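Local coordinates for FAD-binding PCMH-type domain-containing protein (Gibberella zeae, PDB 6YJO) that carries covalently bound FAD and probably acts as an oxygen-dependent oxidoreductase, likely one of the fungal flavoenzymes that oxidise oligosaccharides, at residues Ala37-Ala40 with Pro45-Pro48; Val241-Ile246 with Ile321-Lys326; Tyr346-Met351 with Thr436-Phe441. All coordinates share one frame; numbering follows the deposited sequence.

Contact 1: residues Ala37-Ala40 with Pro45-Pro48; sequences ACLA and PYIP
Tyr46 lies beside Leu39 and Ala40 on helix 32-41, and its side chain can be followed outward atom by atom. Its first torsion (chi1 68°) puts CG in the crowded position between the backbone N and the carbonyl carbon. CB meets Leu39 CD1 at 3.8 Å, so the contact begins at the base of the tyrosine and at a branch end of the leucine. The ring then runs past the helix: CD2 of Tyr46 is 3.9 Å from Leu39 CB, and CE2 of Tyr46 reaches Ala40 CB at 3.5 Å. The alanine methyl comes at the ring edge, near the ring plane, whereas Leu39 CB lies oblique to the ring. At the opposite edge of the ring, in its plane, the backbone N of Pro48 lies 3.8 Å from CD1 of Tyr46, so the chain leading out of Tyr46 borders the ring as well. At the tip, OH makes no hydrogen bond across these segments.

This is plain packing away from the FAD sites, and it joins helix 32-41 to the returning chain that pairs with strand 71-73 of the three-stranded parallel sheet. The helix is also fastened by the Cys38-Cys87 disulfide to helix 78-90, where Leu39 packs on Ala84. Pro45 and Ile47 make backbone hydrogen bonds with Leu74 and Ile72, which ties the returning chain to that strand and its end.

The 161 Å² buried between the segments, both sides summed, comes mostly from Tyr46, Leu39 and Ala40. The chemistry is that of close carbon contact: with no directional bond across the segments, the fit of the Tyr46 ring against Leu39 and Ala40 rests on shape.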
ATOM      1  N   ALA A  37       9.999 -14.496 -28.663  1.00 95.04           N
ATOM      2  CA  ALA A  37       9.870 -14.299 -30.103  1.00 94.21           C
ATOM      3  C   ALA A  37       8.624 -13.490 -30.433  1.00 90.69           C
ATOM      4  O   ALA A  37       8.695 -12.492 -31.159  1.00 90.42           O
ATOM      5  CB  ALA A  37       9.846 -15.649 -30.815  1.00 96.62           C
ATOM      6  N   CYS A  38       7.469 -13.905 -29.904  1.00 88.42           N
ATOM      7  CA  CYS A  38       6.240 -13.139 -30.088  1.00 88.40           C
ATOM      8  C   CYS A  38       6.453 -11.675 -29.730  1.00 86.79           C
ATOM      9  O   CYS A  38       6.074 -10.776 -30.489  1.00 84.95           O
ATOM     10  CB  CYS A  38       5.115 -13.740 -29.241  1.00 89.46           C
ATOM     11  SG  CYS A  38       3.480 -12.959 -29.453  1.00 90.52           S
ATOM     12  N   LEU A  39       7.073 -11.420 -28.574  1.00 88.51           N
ATOM     13  CA  LEU A  39       7.290 -10.052 -28.116  1.00 89.43           C
ATOM     14  C   LEU A  39       8.020  -9.227 -29.168  1.00 97.32           C
ATOM     15  O   LEU A  39       7.615  -8.104 -29.479  1.00 98.44           O
ATOM     16  CB  LEU A  39       8.069 -10.075 -26.799  1.00 84.67           C
ATOM     17  CG  LEU A  39       7.331 -10.658 -25.592  1.00 80.17           C
ATOM     18  CD1 LEU A  39       8.311 -10.976 -24.472  1.00 79.19           C
ATOM     19  CD2 LEU A  39       6.253  -9.697 -25.107  1.00 77.18           C
ATOM     20  N   ALA A  40       9.089  -9.780 -29.748  1.00100.89           N
ATOM     21  CA  ALA A  40       9.869  -9.042 -30.735  1.00101.97           C
ATOM     22  C   ALA A  40       9.216  -9.032 -32.108  1.00 98.97           C
ATOM     23  O   ALA A  40       9.582  -8.200 -32.942  1.00 98.44           O
ATOM     24  CB  ALA A  40      11.278  -9.622 -30.850  1.00106.28           C
ATOM     25  N   PRO A  45       9.615  -4.252 -26.428  1.00 75.73           N
ATOM     26  CA  PRO A  45      10.920  -4.406 -25.776  1.00 75.82           C
ATOM     27  C   PRO A  45      10.878  -5.506 -24.727  1.00 74.95           C
ATOM     28  O   PRO A  45       9.985  -5.544 -23.876  1.00 73.62           O
ATOM     29  CB  PRO A  45      11.168  -3.031 -25.145  1.00 75.19           C
ATOM     30  CG  PRO A  45      10.337  -2.085 -25.925  1.00 75.10           C
ATOM     31  CD  PRO A  45       9.128  -2.861 -26.366  1.00 75.01           C
ATOM     32  N   TYR A  46      11.844  -6.418 -24.796  1.00 75.83           N
ATOM     33  CA  TYR A  46      11.946  -7.494 -23.824  1.00 76.50           C
ATOM     34  C   TYR A  46      13.380  -7.582 -23.302  1.00 79.59           C
ATOM     35  O   TYR A  46      14.323  -7.108 -23.938  1.00 81.32           O
ATOM     36  CB  TYR A  46      11.506  -8.849 -24.413  1.00 76.81           C
ATOM     37  CG  TYR A  46      12.408  -9.434 -25.487  1.00 79.12           C
ATOM     38  CD1 TYR A  46      13.705  -9.847 -25.196  1.00 80.79           C
ATOM     39  CD2 TYR A  46      11.946  -9.613 -26.781  1.00 79.96           C
ATOM     40  CE1 TYR A  46      14.523 -10.388 -26.170  1.00 83.50           C
ATOM     41  CE2 TYR A  46      12.757 -10.161 -27.757  1.00 82.67           C
ATOM     42  CZ  TYR A  46      14.042 -10.546 -27.451  1.00 84.70           C
ATOM     43  OH  TYR A  46      14.847 -11.089 -28.428  1.00 88.16           O
ATOM     44  N   ILE A  47      13.499  -8.209 -22.148  1.00 79.79           N
ATOM     45  CA  ILE A  47      14.834  -8.454 -21.530  1.00 82.24           C
ATOM     46  C   ILE A  47      15.265  -9.851 -21.954  1.00 86.18           C
ATOM     47  O   ILE A  47      14.550 -10.826 -21.707  1.00 86.45           O
ATOM     48  CB  ILE A  47      14.743  -8.345 -20.006  1.00 79.89           C
ATOM     49  CG1 ILE A  47      14.277  -6.945 -19.591  1.00 77.71           C
ATOM     50  CG2 ILE A  47      16.095  -8.681 -19.386  1.00 80.13           C
ATOM     51  CD1 ILE A  47      15.120  -5.817 -20.155  1.00 79.18           C
ATOM     52  N   PRO A  48      16.441  -9.988 -22.590  1.00 88.76           N
ATOM     53  CA  PRO A  48      16.869 -11.326 -23.027  1.00 90.58           C
ATOM     54  C   PRO A  48      17.108 -12.247 -21.840  1.00 90.87           C
ATOM     55  O   PRO A  48      17.672 -11.848 -20.818  1.00 90.41           O
ATOM     56  CB  PRO A  48      18.163 -11.047 -23.805  1.00 92.91           C
ATOM     57  CG  PRO A  48      18.660  -9.746 -23.273  1.00 92.67           C
ATOM     58  CD  PRO A  48      17.436  -8.955 -22.912  1.00 90.12           C
TER

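Contact 2: residues Val241-Ile246 with Ile321-Lys326; sequences VTPFSI and IQMLNK
Pro243, near the start of strand 242-248, faces Met323 of helix 320-326 with their CA atoms 6.4 Å apart, the nearest such pair, and no hydrogen bond crosses between the two backbones. CG of the Pro243 ring lies 3.9 Å from Met323 CG, the two side chains crossing at a slant. Just before the strand, Val241 sends CG2 to Met323 CB at 3.5 Å, its side chain crossing that of the methionine at about a right angle. Met323 thus does its touching with the first two carbons of its chain. Bends at chi2 (-82°) and chi3 (-54°) carry its sulfur and methyl away from the strand, and the side chain also packs on Val289 and Tyr291.

The strand belongs to the seven-stranded antiparallel sheet expected of the substrate domain in berberine bridge enzyme relatives, next to its outermost strand 314-315, after which the helix follows in the chain. Phe244 points to the other side of the sheet, where it packs on Leu297 of helix 294-308. At the exposed end of the contact Lys326 runs past the proline, and its bend at chi4 (-61°) leaves NZ of Lys326 4.1 Å from Pro243 CB, a loose contact and not a bond.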
ATOM      1  N   VAL A 241       4.157  22.699   7.481  1.00 61.82           N
ATOM      2  CA  VAL A 241       3.981  21.298   7.851  1.00 59.04           C
ATOM      3  C   VAL A 241       4.926  20.984   9.002  1.00 58.45           C
ATOM      4  O   VAL A 241       6.122  21.289   8.931  1.00 59.95           O
ATOM      5  CB  VAL A 241       4.231  20.358   6.651  1.00 60.16           C
ATOM      6  CG1 VAL A 241       3.782  21.026   5.352  1.00 62.14           C
ATOM      7  CG2 VAL A 241       5.691  19.933   6.552  1.00 60.98           C
ATOM      8  N   THR A 242       4.388  20.381  10.061  1.00 57.30           N
ATOM      9  CA  THR A 242       5.148  20.099  11.280  1.00 56.95           C
ATOM     10  C   THR A 242       5.202  18.604  11.563  1.00 53.58           C
ATOM     11  O   THR A 242       4.242  18.041  12.120  1.00 50.97           O
ATOM     12  CB  THR A 242       4.532  20.832  12.472  1.00 60.77           C
ATOM     13  OG1 THR A 242       4.375  22.223  12.153  1.00 65.97           O
ATOM     14  CG2 THR A 242       5.416  20.693  13.711  1.00 60.48           C
ATOM     15  N   PRO A 243       6.284  17.916  11.209  1.00 53.49           N
ATOM     16  CA  PRO A 243       6.503  16.571  11.748  1.00 50.86           C
ATOM     17  C   PRO A 243       6.739  16.621  13.250  1.00 50.54           C
ATOM     18  O   PRO A 243       7.151  17.640  13.805  1.00 51.63           O
ATOM     19  CB  PRO A 243       7.754  16.078  11.009  1.00 51.04           C
ATOM     20  CG  PRO A 243       7.874  16.947   9.799  1.00 53.20           C
ATOM     21  CD  PRO A 243       7.264  18.267  10.163  1.00 55.50           C
ATOM     22  N   PHE A 244       6.457  15.501  13.913  1.00 50.21           N
ATOM     23  CA  PHE A 244       6.708  15.392  15.345  1.00 51.28           C
ATOM     24  C   PHE A 244       6.950  13.939  15.731  1.00 49.73           C
ATOM     25  O   PHE A 244       6.505  13.012  15.054  1.00 44.34           O
ATOM     26  CB  PHE A 244       5.545  15.967  16.166  1.00 52.16           C
ATOM     27  CG  PHE A 244       4.230  15.246  15.974  1.00 54.08           C
ATOM     28  CD1 PHE A 244       3.392  15.568  14.919  1.00 54.72           C
ATOM     29  CD2 PHE A 244       3.823  14.266  16.865  1.00 55.35           C
ATOM     30  CE1 PHE A 244       2.180  14.918  14.749  1.00 56.24           C
ATOM     31  CE2 PHE A 244       2.614  13.611  16.699  1.00 57.11           C
ATOM     32  CZ  PHE A 244       1.794  13.938  15.641  1.00 57.48           C
ATOM     33  N   SER A 245       7.674  13.764  16.840  1.00 53.94           N
ATOM     34  CA  SER A 245       7.828  12.481  17.509  1.00 53.25           C
ATOM     35  C   SER A 245       7.603  12.664  19.002  1.00 56.86           C
ATOM     36  O   SER A 245       7.867  13.734  19.556  1.00 58.09           O
ATOM     37  CB  SER A 245       9.221  11.872  17.270  1.00 52.87           C
ATOM     38  OG  SER A 245      10.203  12.510  18.068  1.00 56.86           O
ATOM     39  N   ILE A 246       7.085  11.618  19.640  1.00 55.78           N
ATOM     40  CA  ILE A 246       6.997  11.511  21.093  1.00 58.05           C
ATOM     41  C   ILE A 246       7.587  10.159  21.465  1.00 56.80           C
ATOM     42  O   ILE A 246       7.021   9.116  21.116  1.00 54.88           O
ATOM     43  CB  ILE A 246       5.555  11.627  21.614  1.00 59.23           C
ATOM     44  CG1 ILE A 246       4.921  12.967  21.227  1.00 62.30           C
ATOM     45  CG2 ILE A 246       5.540  11.432  23.122  1.00 59.43           C
ATOM     46  CD1 ILE A 246       3.826  12.838  20.183  1.00 61.67           C
ATOM     47  N   ILE A 321       8.004  19.128   0.950  1.00 50.21           N
ATOM     48  CA  ILE A 321       9.048  18.219   0.492  1.00 50.92           C
ATOM     49  C   ILE A 321      10.000  17.892   1.631  1.00 52.00           C
ATOM     50  O   ILE A 321      10.616  16.823   1.648  1.00 50.34           O
ATOM     51  CB  ILE A 321       9.784  18.830  -0.717  1.00 53.79           C
ATOM     52  CG1 ILE A 321       8.828  18.953  -1.912  1.00 53.84           C
ATOM     53  CG2 ILE A 321      11.000  17.992  -1.092  1.00 55.68           C
ATOM     54  CD1 ILE A 321       8.377  17.610  -2.499  1.00 50.74           C
ATOM     55  N   GLN A 322      10.127  18.794   2.606  1.00 54.20           N
ATOM     56  CA  GLN A 322      10.963  18.509   3.765  1.00 54.02           C
ATOM     57  C   GLN A 322      10.370  17.379   4.597  1.00 50.37           C
ATOM     58  O   GLN A 322      11.091  16.478   5.040  1.00 49.61           O
ATOM     59  CB  GLN A 322      11.134  19.778   4.602  1.00 55.53           C
ATOM     60  CG  GLN A 322      12.431  19.855   5.373  1.00 56.49           C
ATOM     61  CD  GLN A 322      12.776  21.278   5.782  1.00 60.00           C
ATOM     62  OE1 GLN A 322      11.946  22.183   5.686  1.00 61.27           O
ATOM     63  NE2 GLN A 322      14.008  21.483   6.232  1.00 61.28           N
ATOM     64  N   MET A 323       9.051  17.401   4.806  1.00 49.31           N
ATOM     65  CA  MET A 323       8.412  16.353   5.594  1.00 48.06           C
ATOM     66  C   MET A 323       8.504  15.000   4.897  1.00 49.40           C
ATOM     67  O   MET A 323       8.708  13.972   5.553  1.00 48.98           O
ATOM     68  CB  MET A 323       6.953  16.723   5.864  1.00 45.84           C
ATOM     69  CG  MET A 323       6.126  15.626   6.537  1.00 43.68           C
ATOM     70  SD  MET A 323       5.473  14.370   5.399  1.00 43.53           S
ATOM     71  CE  MET A 323       4.606  15.384   4.195  1.00 43.45           C
ATOM     72  N   LEU A 324       8.342  14.977   3.570  1.00 50.56           N
ATOM     73  CA  LEU A 324       8.466  13.720   2.840  1.00 50.45           C
ATOM     74  C   LEU A 324       9.881  13.166   2.924  1.00 51.63           C
ATOM     75  O   LEU A 324      10.068  11.944   2.940  1.00 48.92           O
ATOM     76  CB  LEU A 324       8.055  13.919   1.379  1.00 50.29           C
ATOM     77  CG  LEU A 324       6.584  14.277   1.134  1.00 50.40           C
ATOM     78  CD1 LEU A 324       6.331  14.544  -0.347  1.00 49.65           C
ATOM     79  CD2 LEU A 324       5.657  13.186   1.651  1.00 50.83           C
ATOM     80  N   ASN A 325      10.888  14.044   2.985  1.00 54.63           N
ATOM     81  CA  ASN A 325      12.262  13.579   3.143  1.00 55.36           C
ATOM     82  C   ASN A 325      12.533  13.082   4.559  1.00 54.24           C
ATOM     83  O   ASN A 325      13.299  12.129   4.741  1.00 51.96           O
ATOM     84  CB  ASN A 325      13.243  14.693   2.784  1.00 57.40           C
ATOM     85  CG  ASN A 325      13.580  14.718   1.306  1.00 58.78           C
ATOM     86  OD1 ASN A 325      14.135  13.758   0.771  1.00 58.90           O
ATOM     87  ND2 ASN A 325      13.267  15.828   0.642  1.00 60.15           N
ATOM     88  N   LYS A 326      11.919  13.699   5.570  1.00 56.95           N
ATOM     89  CA  LYS A 326      12.182  13.280   6.944  1.00 61.10           C
ATOM     90  C   LYS A 326      11.640  11.885   7.214  1.00 56.37           C
ATOM     91  O   LYS A 326      12.171  11.170   8.071  1.00 55.71           O
ATOM     92  CB  LYS A 326      11.575  14.275   7.932  1.00 66.96           C
ATOM     93  CG  LYS A 326      11.743  13.864   9.394  1.00 72.12           C
ATOM     94  CD  LYS A 326      11.837  15.076  10.325  1.00 79.78           C
ATOM     95  CE  LYS A 326      12.035  14.652  11.778  1.00 82.04           C
ATOM     96  NZ  LYS A 326      10.902  13.827  12.289  1.00 83.45           N
TER

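Contact 3: residues Tyr346-Met351 with Thr436-Phe441; sequences YSTSLM and TVLKRF
An outermost strand of the seven-stranded antiparallel sheet, 346-352, is covered here by helix 431-446, with Tyr346 and Thr348 receiving Leu438. The short axes approach to 8.9 Å and their N-to-C directions differ by only 9°, so strand and helix run nearly parallel. Leu438 slides past both strand side chains in the opposite direction. Its CD1 lies 3.7 Å from CD2 of Tyr346, oblique to the ring, while Leu438 CB is 3.9 Å from Tyr346 CE2. The same CD1 also reaches the backbone, 3.2 Å from the carbonyl O of Tyr346 and 3.8 Å from Ser347 CA, so the methyl sits in the corner where the ring leaves the strand.

The arrangement, a helix packed on an antiparallel sheet, is consistent with the substrate domain of berberine bridge enzyme relatives, and the two-residue repeat of the strand supplies the surface. Thr348 presents its methyl: CG2 sits between the backbone N and the carbonyl carbon and meets Leu438 CB at 4.1 Å, while OG1 lies anti to N (chi1 -177°) and hydrogen-bonds to Asp462 OD2. The hydroxyl of Tyr346 bonds to OD1 of that same aspartate, so one carboxylate holds the polar ends of both residues lining the leucine. Tyr346 also makes an edge-to-face ring contact with Phe435, one turn earlier on the helix.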
ATOM      1  N   TYR A 346       9.021 -10.420   6.521  1.00 45.08           N
ATOM      2  CA  TYR A 346       7.650 -10.907   6.462  1.00 44.36           C
ATOM      3  C   TYR A 346       6.773  -9.965   7.273  1.00 44.80           C
ATOM      4  O   TYR A 346       7.156  -9.553   8.373  1.00 46.04           O
ATOM      5  CB  TYR A 346       7.532 -12.337   7.003  1.00 43.52           C
ATOM      6  CG  TYR A 346       6.116 -12.740   7.345  1.00 42.50           C
ATOM      7  CD1 TYR A 346       5.158 -12.894   6.352  1.00 41.27           C
ATOM      8  CD2 TYR A 346       5.737 -12.968   8.663  1.00 42.63           C
ATOM      9  CE1 TYR A 346       3.861 -13.263   6.659  1.00 41.68           C
ATOM     10  CE2 TYR A 346       4.439 -13.336   8.980  1.00 43.16           C
ATOM     11  CZ  TYR A 346       3.508 -13.484   7.969  1.00 43.15           C
ATOM     12  OH  TYR A 346       2.215 -13.851   8.263  1.00 44.17           O
ATOM     13  N   SER A 347       5.604  -9.623   6.732  1.00 43.62           N
ATOM     14  CA  SER A 347       4.728  -8.654   7.376  1.00 45.25           C
ATOM     15  C   SER A 347       3.276  -9.101   7.289  1.00 46.35           C
ATOM     16  O   SER A 347       2.907  -9.972   6.495  1.00 46.83           O
ATOM     17  CB  SER A 347       4.864  -7.253   6.758  1.00 44.79           C
ATOM     18  OG  SER A 347       6.168  -6.734   6.947  1.00 45.59           O
ATOM     19  N   THR A 348       2.454  -8.477   8.129  1.00 46.73           N
ATOM     20  CA  THR A 348       1.011  -8.673   8.114  1.00 46.22           C
ATOM     21  C   THR A 348       0.368  -7.412   8.672  1.00 47.35           C
ATOM     22  O   THR A 348       1.050  -6.516   9.174  1.00 48.17           O
ATOM     23  CB  THR A 348       0.601  -9.916   8.912  1.00 46.05           C
ATOM     24  OG1 THR A 348      -0.816 -10.112   8.807  1.00 46.17           O
ATOM     25  CG2 THR A 348       0.991  -9.779  10.383  1.00 46.32           C
ATOM     26  N   SER A 349      -0.959  -7.347   8.579  1.00 49.19           N
ATOM     27  CA  SER A 349      -1.692  -6.130   8.895  1.00 50.15           C
ATOM     28  C   SER A 349      -2.985  -6.465   9.624  1.00 50.18           C
ATOM     29  O   SER A 349      -3.378  -7.628   9.755  1.00 52.06           O
ATOM     30  CB  SER A 349      -2.013  -5.326   7.628  1.00 51.19           C
ATOM     31  OG  SER A 349      -2.772  -6.106   6.720  1.00 51.46           O
ATOM     32  N   LEU A 350      -3.643  -5.412  10.104  1.00 48.82           N
ATOM     33  CA  LEU A 350      -5.004  -5.493  10.614  1.00 49.58           C
ATOM     34  C   LEU A 350      -5.700  -4.173  10.319  1.00 49.45           C
ATOM     35  O   LEU A 350      -5.065  -3.116  10.279  1.00 51.15           O
ATOM     36  CB  LEU A 350      -5.052  -5.782  12.120  1.00 50.46           C
ATOM     37  CG  LEU A 350      -4.771  -7.215  12.570  1.00 50.66           C
ATOM     38  CD1 LEU A 350      -4.758  -7.280  14.093  1.00 51.92           C
ATOM     39  CD2 LEU A 350      -5.808  -8.176  12.002  1.00 50.82           C
ATOM     40  N   MET A 351      -7.009  -4.248  10.098  1.00 48.87           N
ATOM     41  CA  MET A 351      -7.866  -3.083   9.878  1.00 50.92           C
ATOM     42  C   MET A 351      -9.001  -3.177  10.895  1.00 52.87           C
ATOM     43  O   MET A 351     -10.126  -3.561  10.567  1.00 54.84           O
ATOM     44  CB  MET A 351      -8.387  -3.040   8.426  1.00 52.37           C
ATOM     45  CG  MET A 351      -7.297  -2.856   7.381  1.00 53.48           C
ATOM     46  SD  MET A 351      -7.472  -1.331   6.429  1.00 55.30           S
ATOM     47  CE  MET A 351      -7.315  -0.104   7.723  1.00 57.60           C
ATOM     48  N   THR A 436       5.390 -17.295  13.019  1.00 58.80           N
ATOM     49  CA  THR A 436       4.644 -17.560  14.247  1.00 61.30           C
ATOM     50  C   THR A 436       4.485 -16.302  15.093  1.00 60.76           C
ATOM     51  O   THR A 436       3.405 -16.050  15.641  1.00 61.60           O
ATOM     52  CB  THR A 436       5.340 -18.647  15.068  1.00 65.77           C
ATOM     53  OG1 THR A 436       5.482 -19.838  14.284  1.00 68.96           O
ATOM     54  CG2 THR A 436       4.530 -18.951  16.323  1.00 67.60           C
ATOM     55  N   VAL A 437       5.548 -15.507  15.225  1.00 59.39           N
ATOM     56  CA  VAL A 437       5.525 -14.401  16.178  1.00 58.30           C
ATOM     57  C   VAL A 437       4.581 -13.302  15.707  1.00 55.03           C
ATOM     58  O   VAL A 437       3.822 -12.740  16.505  1.00 54.06           O
ATOM     59  CB  VAL A 437       6.956 -13.880  16.411  1.00 58.63           C
ATOM     60  CG1 VAL A 437       7.518 -13.227  15.145  1.00 57.15           C
ATOM     61  CG2 VAL A 437       6.987 -12.926  17.594  1.00 57.36           C
ATOM     62  N   LEU A 438       4.599 -12.979  14.411  1.00 54.04           N
ATOM     63  CA  LEU A 438       3.687 -11.955  13.908  1.00 54.06           C
ATOM     64  C   LEU A 438       2.237 -12.424  13.968  1.00 57.46           C
ATOM     65  O   LEU A 438       1.337 -11.635  14.280  1.00 57.57           O
ATOM     66  CB  LEU A 438       4.062 -11.555  12.478  1.00 51.59           C
ATOM     67  CG  LEU A 438       5.335 -10.724  12.267  1.00 49.28           C
ATOM     68  CD1 LEU A 438       5.295 -10.034  10.910  1.00 46.67           C
ATOM     69  CD2 LEU A 438       5.549  -9.701  13.377  1.00 48.93           C
ATOM     70  N   LYS A 439       1.986 -13.702  13.671  1.00 59.95           N
ATOM     71  CA  LYS A 439       0.626 -14.222  13.769  1.00 62.17           C
ATOM     72  C   LYS A 439       0.152 -14.249  15.218  1.00 63.66           C
ATOM     73  O   LYS A 439      -1.012 -13.942  15.502  1.00 63.92           O
ATOM     74  CB  LYS A 439       0.551 -15.621  13.154  1.00 62.80           C
ATOM     75  CG  LYS A 439      -0.857 -16.219  13.112  1.00 62.94           C
ATOM     76  CD  LYS A 439      -0.887 -17.504  12.288  1.00 64.53           C
ATOM     77  CE  LYS A 439      -2.245 -18.194  12.343  1.00 66.22           C
ATOM     78  NZ  LYS A 439      -2.242 -19.383  13.245  1.00 69.71           N
ATOM     79  N   ARG A 440       1.036 -14.621  16.146  1.00 64.69           N
ATOM     80  CA  ARG A 440       0.679 -14.596  17.561  1.00 65.96           C
ATOM     81  C   ARG A 440       0.305 -13.186  18.005  1.00 66.43           C
ATOM     82  O   ARG A 440      -0.625 -13.006  18.800  1.00 69.34           O
ATOM     83  CB  ARG A 440       1.836 -15.150  18.396  1.00 67.12           C
ATOM     84  CG  ARG A 440       1.727 -14.883  19.888  1.00 70.09           C
ATOM     85  CD  ARG A 440       2.726 -15.717  20.684  1.00 75.24           C
ATOM     86  NE  ARG A 440       4.049 -15.741  20.059  1.00 77.83           N
ATOM     87  CZ  ARG A 440       4.724 -16.841  19.727  1.00 81.31           C
ATOM     88  NH1 ARG A 440       4.230 -18.050  19.966  1.00 84.79           N
ATOM     89  NH2 ARG A 440       5.917 -16.728  19.160  1.00 82.15           N
ATOM     90  N   PHE A 441       1.015 -12.173  17.505  1.00 63.83           N
ATOM     91  CA  PHE A 441       0.637 -10.795  17.802  1.00 62.24           C
ATOM     92  C   PHE A 441      -0.715 -10.459  17.185  1.00 61.72           C
ATOM     93  O   PHE A 441      -1.610  -9.942  17.864  1.00 62.59           O
ATOM     94  CB  PHE A 441       1.704  -9.825  17.285  1.00 59.77           C
ATOM     95  CG  PHE A 441       3.024  -9.913  18.003  1.00 59.51           C
ATOM     96  CD1 PHE A 441       3.127 -10.503  19.253  1.00 60.55           C
ATOM     97  CD2 PHE A 441       4.167  -9.387  17.422  1.00 58.03           C
ATOM     98  CE1 PHE A 441       4.345 -10.570  19.905  1.00 59.75           C
ATOM     99  CE2 PHE A 441       5.382  -9.453  18.068  1.00 57.92           C
ATOM    100  CZ  PHE A 441       5.472 -10.047  19.311  1.00 58.71           C
TER

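How the contacts relate
The three contacts follow one another along the chain without touching. Contacts 2 and 3 share the seven-stranded sheet, contact 2 next to outermost strand 314-315 and contact 3 on outermost strand 346-352; their centres are 28 Å apart and their nearest atoms about 19 Å. Both lie within about 11 Å of the flavin. In contact 2 the side chain of Met323 is about 11 Å from the FAD and about 7 Å from the side chain of the FAD-binding Ser161. In contact 3 the side chain of Ser347 is about 9 Å from the FAD and about 10 Å from the side chain of His102, one of its covalent attachments. Contact 1 stands apart, its centre 44 Å from that of contact 2 and 40 Å from that of contact 3.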